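Local coordinates for protein putidaredoxin reductase (Pseudomonas putida, PDB 1Q1R) that carries an FAD cofactor and probably passes electrons from NADH to putidaredoxin, the iron-sulfur protein that serves cytochrome P450cam, at residues 32-37 with 75-80; 42-47 with 62-67; 118-123 with 215-220; 127-132 with 224-229. One frame throughout, in Å; residues are numbered along the deposited sequence.

Contact 1. Residues 32-37 with 75-80. With FAD (flavin-adenine dinucleotide), chain C.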
# COMPACT_ATOMS: atom_id res chain seq x y z
N ILE A 32 12.22 21.42 -10.77
CA ILE A 32 11.40 20.44 -10.06
C ILE A 32 11.49 20.69 -8.56
O ILE A 32 12.57 20.67 -7.98
CB ILE A 32 11.87 19.01 -10.35
CG1 ILE A 32 11.90 18.77 -11.87
CG2 ILE A 32 10.95 18.00 -9.66
CD1 ILE A 32 12.50 17.44 -12.27
N ARG A 33 10.34 20.92 -7.93
CA ARG A 33 10.31 21.16 -6.50
C ARG A 33 9.50 20.10 -5.76
O ARG A 33 8.32 19.93 -6.02
CB ARG A 33 9.73 22.54 -6.18
CG ARG A 33 10.76 23.55 -5.70
CD ARG A 33 10.12 24.58 -4.78
NE ARG A 33 11.13 25.36 -4.06
CZ ARG A 33 11.89 26.30 -4.61
NH1 ARG A 33 11.76 26.59 -5.90
NH2 ARG A 33 12.78 26.95 -3.88
N LEU A 34 10.16 19.39 -4.85
CA LEU A 34 9.51 18.37 -4.04
C LEU A 34 9.23 19.03 -2.71
O LEU A 34 10.15 19.55 -2.07
CB LEU A 34 10.43 17.17 -3.82
CG LEU A 34 10.35 15.98 -4.77
CD1 LEU A 34 11.45 15.00 -4.41
CD2 LEU A 34 8.98 15.31 -4.67
N VAL A 35 7.98 19.02 -2.28
CA VAL A 35 7.61 19.63 -1.01
C VAL A 35 6.83 18.62 -0.18
O VAL A 35 5.81 18.11 -0.62
CB VAL A 35 6.75 20.89 -1.23
CG1 VAL A 35 6.47 21.56 0.11
CG2 VAL A 35 7.46 21.84 -2.18
N GLY A 36 7.31 18.35 1.03
CA GLY A 36 6.62 17.40 1.89
C GLY A 36 6.65 17.81 3.35
O GLY A 36 7.58 18.48 3.79
N ASP A 37 5.63 17.41 4.10
CA ASP A 37 5.60 17.75 5.51
C ASP A 37 6.53 16.87 6.32
O ASP A 37 6.87 17.20 7.45
CB ASP A 37 4.17 17.68 6.06
CG ASP A 37 3.50 16.33 5.84
OD1 ASP A 37 2.38 16.14 6.36
OD2 ASP A 37 4.09 15.46 5.16
N ILE A 75 17.04 18.42 -8.23
CA ILE A 75 15.68 18.32 -7.74
C ILE A 75 15.68 18.97 -6.36
O ILE A 75 16.38 18.52 -5.46
CB ILE A 75 15.21 16.85 -7.61
CG1 ILE A 75 15.11 16.22 -9.00
CG2 ILE A 75 13.86 16.80 -6.90
CD1 ILE A 75 14.62 14.78 -9.00
N GLN A 76 14.92 20.05 -6.21
CA GLN A 76 14.86 20.76 -4.94
C GLN A 76 13.93 20.05 -3.97
O GLN A 76 12.74 19.87 -4.24
CB GLN A 76 14.39 22.20 -5.18
CG GLN A 76 15.20 22.93 -6.23
CD GLN A 76 14.66 24.32 -6.52
OE1 GLN A 76 14.66 25.19 -5.64
NE2 GLN A 76 14.20 24.53 -7.75
N LEU A 77 14.48 19.64 -2.83
CA LEU A 77 13.71 18.94 -1.82
C LEU A 77 13.44 19.90 -0.66
O LEU A 77 14.36 20.42 -0.04
CB LEU A 77 14.49 17.71 -1.33
CG LEU A 77 13.85 16.80 -0.28
CD1 LEU A 77 12.52 16.27 -0.78
CD2 LEU A 77 14.80 15.66 0.03
N LEU A 78 12.16 20.13 -0.39
CA LEU A 78 11.76 21.03 0.69
C LEU A 78 10.96 20.24 1.72
O LEU A 78 9.74 20.14 1.62
CB LEU A 78 10.91 22.17 0.11
CG LEU A 78 11.01 23.55 0.76
CD1 LEU A 78 9.97 24.47 0.12
CD2 LEU A 78 10.80 23.46 2.26
N GLY A 79 11.67 19.68 2.70
CA GLY A 79 11.01 18.89 3.73
C GLY A 79 10.48 19.69 4.90
O GLY A 79 10.68 20.90 4.98
N GLY A 80 9.80 19.01 5.82
CA GLY A 80 9.24 19.66 6.99
C GLY A 80 8.34 20.83 6.64
O GLY A 80 8.16 21.74 7.44
PA FAD C . 2.86 8.32 1.03
O1A FAD C . 1.86 8.48 2.10
O2A FAD C . 3.96 7.34 1.22
O5B FAD C . 3.53 9.74 0.71
C5B FAD C . 2.77 10.96 0.74
C4B FAD C . 3.59 12.04 1.47
O4B FAD C . 3.02 13.37 1.18
C3B FAD C . 3.49 11.87 2.99
O3B FAD C . 4.75 12.20 3.58
C2B FAD C . 2.47 12.90 3.39
O2B FAD C . 2.68 13.32 4.74
C1B FAD C . 2.80 14.03 2.44
N9A FAD C . 1.75 15.08 2.36
C8A FAD C . 0.42 14.90 2.29
N7A FAD C . -0.19 16.09 2.25
C5A FAD C . 0.76 17.03 2.28
C6A FAD C . 0.73 18.42 2.27
N6A FAD C . -0.43 19.08 2.23
N1A FAD C . 1.90 19.11 2.32
C2A FAD C . 3.07 18.47 2.38
N3A FAD C . 3.12 17.13 2.39
C4A FAD C . 1.98 16.39 2.35
N1 FAD C . 3.17 -1.77 -0.91
C2 FAD C . 3.55 -2.90 -1.66
O2 FAD C . 3.34 -2.93 -2.87
N3 FAD C . 4.18 -3.98 -1.01
C4 FAD C . 4.44 -3.92 0.38
O4 FAD C . 5.03 -4.85 0.92
C4X FAD C . 4.05 -2.79 1.13
N5 FAD C . 4.34 -2.71 2.46
C5X FAD C . 4.05 -1.60 3.20
C6 FAD C . 4.39 -1.54 4.56
C7 FAD C . 4.11 -0.38 5.32
C7M FAD C . 4.46 -0.36 6.82
C8 FAD C . 3.49 0.73 4.70
C8M FAD C . 3.19 2.02 5.49
C9 FAD C . 3.15 0.67 3.34
C9A FAD C . 3.42 -0.49 2.58
N10 FAD C . 3.10 -0.56 1.20
C10 FAD C . 3.42 -1.72 0.47
C1' FAD C . 2.41 0.58 0.52
C2' FAD C . 3.40 1.40 -0.30
O2' FAD C . 4.55 1.70 0.50
C3' FAD C . 2.76 2.71 -0.81
O3' FAD C . 1.56 2.39 -1.52
C4' FAD C . 3.72 3.47 -1.72
O4' FAD C . 4.92 3.78 -1.01
C5' FAD C . 3.11 4.78 -2.25
O5' FAD C . 2.99 5.78 -1.22
P FAD C . 2.66 7.30 -1.65
O1P FAD C . 3.93 7.96 -2.01
O2P FAD C . 1.59 7.25 -2.67
O3P FAD C . 2.03 7.96 -0.31
O HOH W 1 14.89 22.39 -9.90
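The guanidinium of Arg33 has the amide oxygen of Gln76 over one face. Gln76 OE1 lies 3.1 Å from Arg33 NH2 but above the plane and toward its rim. The angle is too poor for a hydrogen bond. The two flat groups are turned 61° apart. At the edge of the guanidinium, near its plane, sits Leu78 CD1. The contact buries Arg33 NE with no polar partner. Gln76 NE2 and Ile32 N both donate to one water, which ties the two strands together at this end. Strands 32-35 and 75-78 run parallel as neighbours at the edge of the five-stranded FAD-binding sheet, and helix 67-72 completes their beta-alpha-beta unit. The backbone ladder includes Leu34 N to Gln76 O (2.7 Å) and Leu78 N to Leu34 O (2.7 Å). On the other side of the sheet, Leu34 CD1 meets Ile75 CG2 at 3.9 Å and Leu34 CB meets Leu77 CD1 at 3.8 Å. Helix 14-25 packs on Leu34 and Ile75 there. Past the strand, Gly36 brings its CA to 3.5 Å from FAD N3A. Asp37 holds CG between its backbone N and carbonyl carbon (chi1 56°), and its OD2 accepts a hydrogen bond from the ribose hydroxyl FAD O2B at 2.6 Å.

Contact 2. Residues 42-47 with 62-67. With FAD (flavin-adenine dinucleotide), chain C.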
# COMPACT_ATOMS: atom_id res chain seq x y z
N PRO A 42 13.47 11.02 2.03
CA PRO A 42 12.53 10.05 1.44
C PRO A 42 13.03 8.61 1.55
O PRO A 42 14.18 8.31 1.22
CB PRO A 42 12.40 10.54 0.01
CG PRO A 42 12.44 12.05 0.20
CD PRO A 42 13.60 12.21 1.17
N HIS A 43 12.17 7.71 2.01
CA HIS A 43 12.56 6.32 2.19
C HIS A 43 11.46 5.32 1.81
O HIS A 43 10.28 5.67 1.74
CB HIS A 43 12.91 6.08 3.66
CG HIS A 43 11.74 6.27 4.58
ND1 HIS A 43 11.40 7.50 5.10
CD2 HIS A 43 10.78 5.40 4.99
CE1 HIS A 43 10.28 7.38 5.79
NE2 HIS A 43 9.88 6.12 5.74
N HIS A 44 11.87 4.07 1.59
CA HIS A 44 10.95 2.99 1.25
C HIS A 44 10.06 2.72 2.46
O HIS A 44 10.48 2.93 3.60
CB HIS A 44 11.73 1.71 0.92
CG HIS A 44 12.57 1.79 -0.31
ND1 HIS A 44 12.04 1.68 -1.58
CD2 HIS A 44 13.90 1.99 -0.48
CE1 HIS A 44 13.01 1.80 -2.47
NE2 HIS A 44 14.15 1.99 -1.83
N LEU A 45 8.85 2.24 2.20
CA LEU A 45 7.91 1.91 3.27
C LEU A 45 7.83 0.41 3.59
O LEU A 45 7.77 0.03 4.76
CB LEU A 45 6.51 2.42 2.90
CG LEU A 45 5.98 3.67 3.61
CD1 LEU A 45 7.11 4.65 3.85
CD2 LEU A 45 4.86 4.28 2.78
N PRO A 46 7.83 -0.45 2.55
CA PRO A 46 7.75 -1.90 2.79
C PRO A 46 8.64 -2.49 3.88
O PRO A 46 8.20 -3.36 4.63
CB PRO A 46 8.04 -2.49 1.41
CG PRO A 46 7.41 -1.47 0.50
CD PRO A 46 7.86 -0.16 1.11
N PRO A 47 9.90 -2.03 3.98
CA PRO A 47 10.78 -2.58 5.02
C PRO A 47 10.29 -2.30 6.44
O PRO A 47 10.69 -2.99 7.38
CB PRO A 47 12.12 -1.90 4.74
CG PRO A 47 12.07 -1.61 3.26
CD PRO A 47 10.64 -1.14 3.08
N LEU A 62 17.25 2.30 3.64
CA LEU A 62 15.87 2.74 3.41
C LEU A 62 15.70 3.89 2.41
O LEU A 62 14.62 4.06 1.84
CB LEU A 62 15.21 3.14 4.73
CG LEU A 62 15.07 2.11 5.85
CD1 LEU A 62 14.43 2.79 7.06
CD2 LEU A 62 14.23 0.94 5.39
N TYR A 63 16.74 4.70 2.21
CA TYR A 63 16.65 5.84 1.29
C TYR A 63 16.15 5.45 -0.10
O TYR A 63 16.63 4.48 -0.69
CB TYR A 63 18.01 6.52 1.14
CG TYR A 63 18.62 7.07 2.42
CD1 TYR A 63 19.98 7.36 2.50
CD2 TYR A 63 17.83 7.32 3.56
CE1 TYR A 63 20.56 7.87 3.66
CE2 TYR A 63 18.40 7.83 4.73
CZ TYR A 63 19.76 8.11 4.78
OH TYR A 63 20.33 8.61 5.93
N LEU A 64 15.18 6.20 -0.62
CA LEU A 64 14.66 5.95 -1.96
C LEU A 64 15.79 6.29 -2.93
O LEU A 64 16.02 5.58 -3.91
CB LEU A 64 13.45 6.84 -2.24
CG LEU A 64 12.17 6.57 -1.43
CD1 LEU A 64 11.05 7.49 -1.93
CD2 LEU A 64 11.76 5.11 -1.57
N ARG A 65 16.48 7.39 -2.64
CA ARG A 65 17.62 7.86 -3.43
C ARG A 65 18.61 8.47 -2.44
O ARG A 65 18.19 9.03 -1.43
CB ARG A 65 17.19 8.96 -4.40
CG ARG A 65 16.05 8.58 -5.32
CD ARG A 65 16.51 7.74 -6.48
NE ARG A 65 15.37 7.39 -7.32
CZ ARG A 65 15.42 7.24 -8.64
NH1 ARG A 65 16.56 7.43 -9.29
NH2 ARG A 65 14.31 6.93 -9.30
N THR A 66 19.90 8.37 -2.72
CA THR A 66 20.90 8.95 -1.82
C THR A 66 20.67 10.46 -1.79
O THR A 66 20.14 11.03 -2.74
CB THR A 66 22.34 8.69 -2.31
OG1 THR A 66 22.52 9.26 -3.61
CG2 THR A 66 22.63 7.20 -2.36
N PRO A 67 21.05 11.12 -0.69
CA PRO A 67 20.87 12.57 -0.56
C PRO A 67 21.53 13.38 -1.67
O PRO A 67 21.00 14.41 -2.09
CB PRO A 67 21.48 12.87 0.81
CG PRO A 67 21.17 11.62 1.58
CD PRO A 67 21.53 10.54 0.58
PA FAD C . 2.86 8.32 1.03
O1A FAD C . 1.86 8.48 2.10
O2A FAD C . 3.96 7.34 1.22
O5B FAD C . 3.53 9.74 0.71
C5B FAD C . 2.77 10.96 0.74
C4B FAD C . 3.59 12.04 1.47
O4B FAD C . 3.02 13.37 1.18
C3B FAD C . 3.49 11.87 2.99
O3B FAD C . 4.75 12.20 3.58
C2B FAD C . 2.47 12.90 3.39
O2B FAD C . 2.68 13.32 4.74
C1B FAD C . 2.80 14.03 2.44
N9A FAD C . 1.75 15.08 2.36
C8A FAD C . 0.42 14.90 2.29
N7A FAD C . -0.19 16.09 2.25
C5A FAD C . 0.76 17.03 2.28
C6A FAD C . 0.73 18.42 2.27
N6A FAD C . -0.43 19.08 2.23
N1A FAD C . 1.90 19.11 2.32
C2A FAD C . 3.07 18.47 2.38
N3A FAD C . 3.12 17.13 2.39
C4A FAD C . 1.98 16.39 2.35
N1 FAD C . 3.17 -1.77 -0.91
C2 FAD C . 3.55 -2.90 -1.66
O2 FAD C . 3.34 -2.93 -2.87
N3 FAD C . 4.18 -3.98 -1.01
C4 FAD C . 4.44 -3.92 0.38
O4 FAD C . 5.03 -4.85 0.92
C4X FAD C . 4.05 -2.79 1.13
N5 FAD C . 4.34 -2.71 2.46
C5X FAD C . 4.05 -1.60 3.20
C6 FAD C . 4.39 -1.54 4.56
C7 FAD C . 4.11 -0.38 5.32
C7M FAD C . 4.46 -0.36 6.82
C8 FAD C . 3.49 0.73 4.70
C8M FAD C . 3.19 2.02 5.49
C9 FAD C . 3.15 0.67 3.34
C9A FAD C . 3.42 -0.49 2.58
N10 FAD C . 3.10 -0.56 1.20
C10 FAD C . 3.42 -1.72 0.47
C1' FAD C . 2.41 0.58 0.52
C2' FAD C . 3.40 1.40 -0.30
O2' FAD C . 4.55 1.70 0.50
C3' FAD C . 2.76 2.71 -0.81
O3' FAD C . 1.56 2.39 -1.52
C4' FAD C . 3.72 3.47 -1.72
O4' FAD C . 4.92 3.78 -1.01
C5' FAD C . 3.11 4.78 -2.25
O5' FAD C . 2.99 5.78 -1.22
P FAD C . 2.66 7.30 -1.65
O1P FAD C . 3.93 7.96 -2.01
O2P FAD C . 1.59 7.25 -2.67
O3P FAD C . 2.03 7.96 -0.31
O HOH W 2 15.84 9.70 -0.62
O HOH W 3 16.37 2.67 -3.33
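His44 and Leu64 both hold CG beside the backbone N, opposite the carbonyl carbon (chi1 -66° and -67°), which helps bring ring and methyl together. Leu64 then continues extended and sets CD2 over the face of the His44 imidazole. Both segments belong to the long excursion between strand 31-35 and helix 67-72 of the FAD-binding Rossmann-type fold. Here the backbones form a single bridge at His43 and Tyr63. Leu64 CD2 stands 3.5 Å from the centroid of the His44 ring, nearly on the ring normal, so this is a CH-pi contact. The same methyl lies 3.3 Å from His44 N. Two backbone bonds frame the pair. His44 N donates to Leu62 O at 2.8 Å, in the carbonyl plane. Leu64 N donates to Pro42 O at 3.0 Å, from above the carbonyl plane. A water in the plane of the His44 ring bonds its NE2 and also donates to Leu64 O. With an alanine in place of His44, the Leu64 methyl is likely to lose the ring it packs on, and the water its imidazole partner. Pro47 and Leu62 lie alongside one another, pointing opposite ways, with Pro47 CB 3.6 Å from Leu62 CD2. Helix 14-25 receives Leu64 through Leu14 and Val17. Between the touching residues, Leu45 and Pro46 turn to the cofactor. Leu45 CB comes to 3.2 Å from FAD O2', and Pro46 CA lies 3.5 Å from FAD N5 of the isoalloxazine.

Contact 3. Residues 118-123 with 215-220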
# COMPACT_ATOMS: atom_id res chain seq x y z
N PRO A 118 -11.40 5.13 16.80
CA PRO A 118 -12.25 5.94 17.69
C PRO A 118 -12.07 5.74 19.20
O PRO A 118 -12.04 6.72 19.95
CB PRO A 118 -13.66 5.60 17.22
CG PRO A 118 -13.46 5.41 15.74
CD PRO A 118 -12.20 4.55 15.71
N VAL A 119 -11.96 4.50 19.65
CA VAL A 119 -11.81 4.24 21.08
C VAL A 119 -10.39 4.41 21.61
O VAL A 119 -10.12 4.08 22.77
CB VAL A 119 -12.33 2.84 21.46
CG1 VAL A 119 -13.81 2.74 21.16
CG2 VAL A 119 -11.55 1.76 20.72
N ALA A 120 -9.50 4.93 20.78
CA ALA A 120 -8.12 5.15 21.18
C ALA A 120 -7.80 6.64 21.15
O ALA A 120 -6.65 7.04 20.98
CB ALA A 120 -7.17 4.40 20.25
N SER A 121 -8.84 7.45 21.31
CA SER A 121 -8.69 8.90 21.31
C SER A 121 -8.00 9.38 22.59
O SER A 121 -7.79 8.61 23.52
CB SER A 121 -10.07 9.55 21.22
OG SER A 121 -10.86 9.20 22.34
N GLY A 122 -7.67 10.66 22.61
CA GLY A 122 -7.03 11.25 23.77
C GLY A 122 -5.78 10.58 24.29
O GLY A 122 -4.86 10.27 23.53
N ALA A 123 -5.75 10.35 25.60
CA ALA A 123 -4.61 9.73 26.27
C ALA A 123 -4.13 8.44 25.62
O ALA A 123 -2.93 8.22 25.48
CB ALA A 123 -4.96 9.47 27.73
N CYS A 215 -13.45 -2.20 22.66
CA CYS A 215 -14.32 -1.18 23.22
C CYS A 215 -13.56 -0.14 24.04
O CYS A 215 -14.10 0.93 24.33
CB CYS A 215 -15.42 -1.82 24.09
SG CYS A 215 -14.83 -2.61 25.60
N GLY A 216 -12.32 -0.45 24.40
CA GLY A 216 -11.55 0.51 25.17
C GLY A 216 -10.22 0.01 25.69
O GLY A 216 -9.75 -1.07 25.32
N PHE A 217 -9.60 0.80 26.57
CA PHE A 217 -8.31 0.43 27.13
C PHE A 217 -8.16 0.80 28.60
O PHE A 217 -8.88 1.65 29.11
CB PHE A 217 -7.17 1.14 26.37
CG PHE A 217 -7.24 0.99 24.88
CD1 PHE A 217 -8.06 1.80 24.12
CD2 PHE A 217 -6.46 0.03 24.23
CE1 PHE A 217 -8.12 1.67 22.73
CE2 PHE A 217 -6.51 -0.12 22.85
CZ PHE A 217 -7.35 0.71 22.09
N GLU A 218 -7.22 0.13 29.27
CA GLU A 218 -6.91 0.44 30.65
C GLU A 218 -5.53 1.08 30.53
O GLU A 218 -4.75 0.69 29.66
CB GLU A 218 -6.83 -0.83 31.50
CG GLU A 218 -8.13 -1.61 31.54
CD GLU A 218 -8.07 -2.81 32.46
OE1 GLU A 218 -7.00 -3.43 32.58
OE2 GLU A 218 -9.12 -3.15 33.04
N MET A 219 -5.25 2.08 31.35
CA MET A 219 -3.97 2.77 31.29
C MET A 219 -3.35 3.05 32.65
O MET A 219 -4.06 3.14 33.64
CB MET A 219 -4.12 4.08 30.55
CG MET A 219 -4.47 3.91 29.10
SD MET A 219 -4.44 5.51 28.34
CE MET A 219 -2.66 5.78 28.23
N SER A 220 -2.03 3.20 32.67
CA SER A 220 -1.31 3.50 33.90
C SER A 220 -1.36 5.01 34.13
O SER A 220 -1.17 5.79 33.20
CB SER A 220 0.15 3.03 33.81
OG SER A 220 0.80 3.63 32.70
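Phe217 points its CB toward segment 118-123 and carries its ring to the loop at Val119 and Ala120. CG lies opposite the carbonyl carbon (chi1 -51°), and the ring reaches the loop with one edge. Beyond CG, CD1 comes to 3.4 Å from Val119 O. Next along the ring, CE1 lies 3.1 Å from the same Val119 O, which is near the ring plane. CE1 is also the atom that meets the side chains: Val119 CG2 at 4.0 Å and Ala120 CB at 3.8 Å. At the tip, CZ still touches Ala120 CB at 4.1 Å. The side chains of Val119 and Phe217 cross at about a right angle. Strand 214-219 is an outermost strand of a three-stranded antiparallel sheet, and segment 118-123 is the loop leading into helix 123-126. A classic beta bulge at Cys215 and Gly216, facing Leu230, precedes Phe217 in the strand. Val119 meets this bulge too, with CG1 3.7 Å from Cys215 O. No hydrogen bond joins the two segments. A serine in place of Phe217 would probably open a gap beside Val119 and Ala120 and leave Val119 O without its aromatic edge. Leu117 and Val124 also touch the Phe217 side chain, so the ring joins the sheet to both the loop and the helix. Two residues on, Met219 bends at chi3 (75°) to bring its end to Ala123. Its SD lies 4.0 Å from Ala123 CB, and its CE reaches Ala123 O.

Contact 4. Residues 127-132 with 224-229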
# COMPACT_ATOMS: atom_id res chain seq x y z
N ALA A 127 -0.23 7.62 24.26
CA ALA A 127 0.69 6.67 24.90
C ALA A 127 1.83 6.27 23.96
O ALA A 127 1.62 6.04 22.77
CB ALA A 127 -0.08 5.43 25.35
N ASN A 128 3.05 6.20 24.51
CA ASN A 128 4.20 5.85 23.69
C ASN A 128 4.19 4.37 23.30
O ASN A 128 4.97 3.94 22.45
CB ASN A 128 5.50 6.20 24.44
CG ASN A 128 5.79 5.27 25.59
OD1 ASN A 128 4.87 4.79 26.26
ND2 ASN A 128 7.07 5.02 25.84
N ASN A 129 3.29 3.60 23.93
CA ASN A 129 3.19 2.19 23.60
C ASN A 129 1.93 1.85 22.81
O ASN A 129 1.47 0.71 22.80
CB ASN A 129 3.32 1.32 24.87
CG ASN A 129 2.13 1.43 25.78
OD1 ASN A 129 1.44 2.44 25.82
ND2 ASN A 129 1.90 0.38 26.56
N PHE A 130 1.36 2.86 22.16
CA PHE A 130 0.21 2.68 21.28
C PHE A 130 0.64 3.42 20.02
O PHE A 130 0.90 4.62 20.07
CB PHE A 130 -1.06 3.35 21.82
CG PHE A 130 -2.25 3.20 20.90
CD1 PHE A 130 -3.13 2.14 21.04
CD2 PHE A 130 -2.43 4.08 19.83
CE1 PHE A 130 -4.17 1.94 20.14
CE2 PHE A 130 -3.47 3.89 18.92
CZ PHE A 130 -4.34 2.81 19.07
N ARG A 131 0.71 2.72 18.90
CA ARG A 131 1.14 3.35 17.66
C ARG A 131 0.46 2.79 16.43
O ARG A 131 -0.02 1.66 16.42
CB ARG A 131 2.65 3.16 17.46
CG ARG A 131 3.56 4.11 18.24
CD ARG A 131 3.81 5.39 17.45
NE ARG A 131 4.76 6.26 18.14
CZ ARG A 131 5.28 7.37 17.62
NH1 ARG A 131 4.95 7.76 16.40
NH2 ARG A 131 6.15 8.08 18.33
N TYR A 132 0.43 3.62 15.38
CA TYR A 132 -0.08 3.23 14.08
C TYR A 132 1.25 3.01 13.34
O TYR A 132 2.30 3.41 13.86
CB TYR A 132 -0.86 4.37 13.42
CG TYR A 132 -2.15 4.69 14.12
CD1 TYR A 132 -2.19 5.61 15.18
CD2 TYR A 132 -3.34 4.04 13.78
CE1 TYR A 132 -3.37 5.87 15.87
CE2 TYR A 132 -4.53 4.29 14.46
CZ TYR A 132 -4.54 5.20 15.51
OH TYR A 132 -5.71 5.43 16.19
N GLN A 224 1.20 6.96 31.85
CA GLN A 224 0.27 7.26 30.77
C GLN A 224 0.48 6.27 29.62
O GLN A 224 0.52 6.65 28.45
CB GLN A 224 0.49 8.69 30.26
CG GLN A 224 0.12 9.78 31.25
CD GLN A 224 -1.36 9.80 31.57
OE1 GLN A 224 -2.19 10.10 30.71
NE2 GLN A 224 -1.70 9.47 32.81
N LYS A 225 0.63 5.00 29.96
CA LYS A 225 0.82 3.95 28.97
C LYS A 225 -0.35 2.97 29.01
O LYS A 225 -1.00 2.83 30.04
CB LYS A 225 2.13 3.21 29.22
CG LYS A 225 3.37 4.06 28.97
CD LYS A 225 4.67 3.37 29.38
CE LYS A 225 4.91 2.06 28.64
NZ LYS A 225 6.28 1.52 28.92
N VAL A 226 -0.61 2.31 27.89
CA VAL A 226 -1.69 1.33 27.83
C VAL A 226 -1.22 0.09 28.58
O VAL A 226 -0.06 -0.31 28.45
CB VAL A 226 -2.01 0.94 26.37
CG1 VAL A 226 -2.99 -0.25 26.34
CG2 VAL A 226 -2.59 2.13 25.62
N THR A 227 -2.10 -0.49 29.38
CA THR A 227 -1.77 -1.70 30.12
C THR A 227 -2.67 -2.85 29.69
O THR A 227 -2.38 -4.01 29.98
CB THR A 227 -1.91 -1.50 31.65
OG1 THR A 227 -3.23 -1.03 31.94
CG2 THR A 227 -0.89 -0.50 32.15
N ALA A 228 -3.76 -2.53 29.00
CA ALA A 228 -4.67 -3.58 28.55
C ALA A 228 -5.68 -3.12 27.50
O ALA A 228 -6.07 -1.95 27.46
CB ALA A 228 -5.41 -4.18 29.75
N VAL A 229 -6.08 -4.05 26.65
CA VAL A 229 -7.06 -3.77 25.60
C VAL A 229 -8.33 -4.52 25.99
O VAL A 229 -8.28 -5.71 26.30
CB VAL A 229 -6.56 -4.30 24.22
CG1 VAL A 229 -7.55 -3.92 23.12
CG2 VAL A 229 -5.17 -3.75 23.92
O HOH W 4 3.34 7.13 27.09
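Asn129 ND2 donates to Val226 O at 2.8 Å and also to Asp240 O. On the other branch of the same amide, Asn129 OD1 accepts from Val226 N at 2.9 Å. Each bond to Val226 lies in the carbonyl plane of its acceptor and falls on a lone pair. Val226 O also sits only 2° out of the Asn129 amide plane. CG of Asn129 stands between the backbone N and the carbonyl carbon (chi1 70°), which turns the amide toward strand 226-229. Asn129 lies in a type I turn from Ala127 to Phe130. The turn follows helix 123-126 and leads into strand 130-132, the edge of the second five-stranded parallel sheet. Its partner strand 226-229 belongs to the three-stranded antiparallel sheet, so the contact joins two sheets. Beside the amide, the Lys225 chain crosses Asn128, with Lys225 CG 3.2 Å from Asn128 OD1. A water accepts from Asn128 N and probably donates to Gln224 O. Ala127 CB rests 3.4 Å from Gln224 O and 4.2 Å from Val226 CG2. Phe130 CB reaches that same methyl. The Asn129 amide thus serves both the N-H and the C=O of one residue, as a neighbouring strand would. With Asp240 O as a further acceptor, its rotation about the CB-CG bond is probably fixed.

Overall arrangement
The contacts fall into two pairs. Contacts 1 and 2 lie at FAD, with centres 15 Å apart, and touch through Leu77 and Pro42. Contact 2 is nested inside the chain loop that contact 1 closes. Contacts 3 and 4 follow later in the chain, and their segments alternate along it. Their centres are 8 Å apart, and they share neighbouring strands 214-219 and 226-231 of the antiparallel sheet. Centres of the two pairs stand about 28 to 36 Å apart. The first pair contributes to the FAD pocket, contact 1 at the adenosine end and contact 2 at the flavin. The second joins the antiparallel sheet to the loop and turn flanking helix 123-126, in the part that probably binds NADH, as in the glutathione reductase fold.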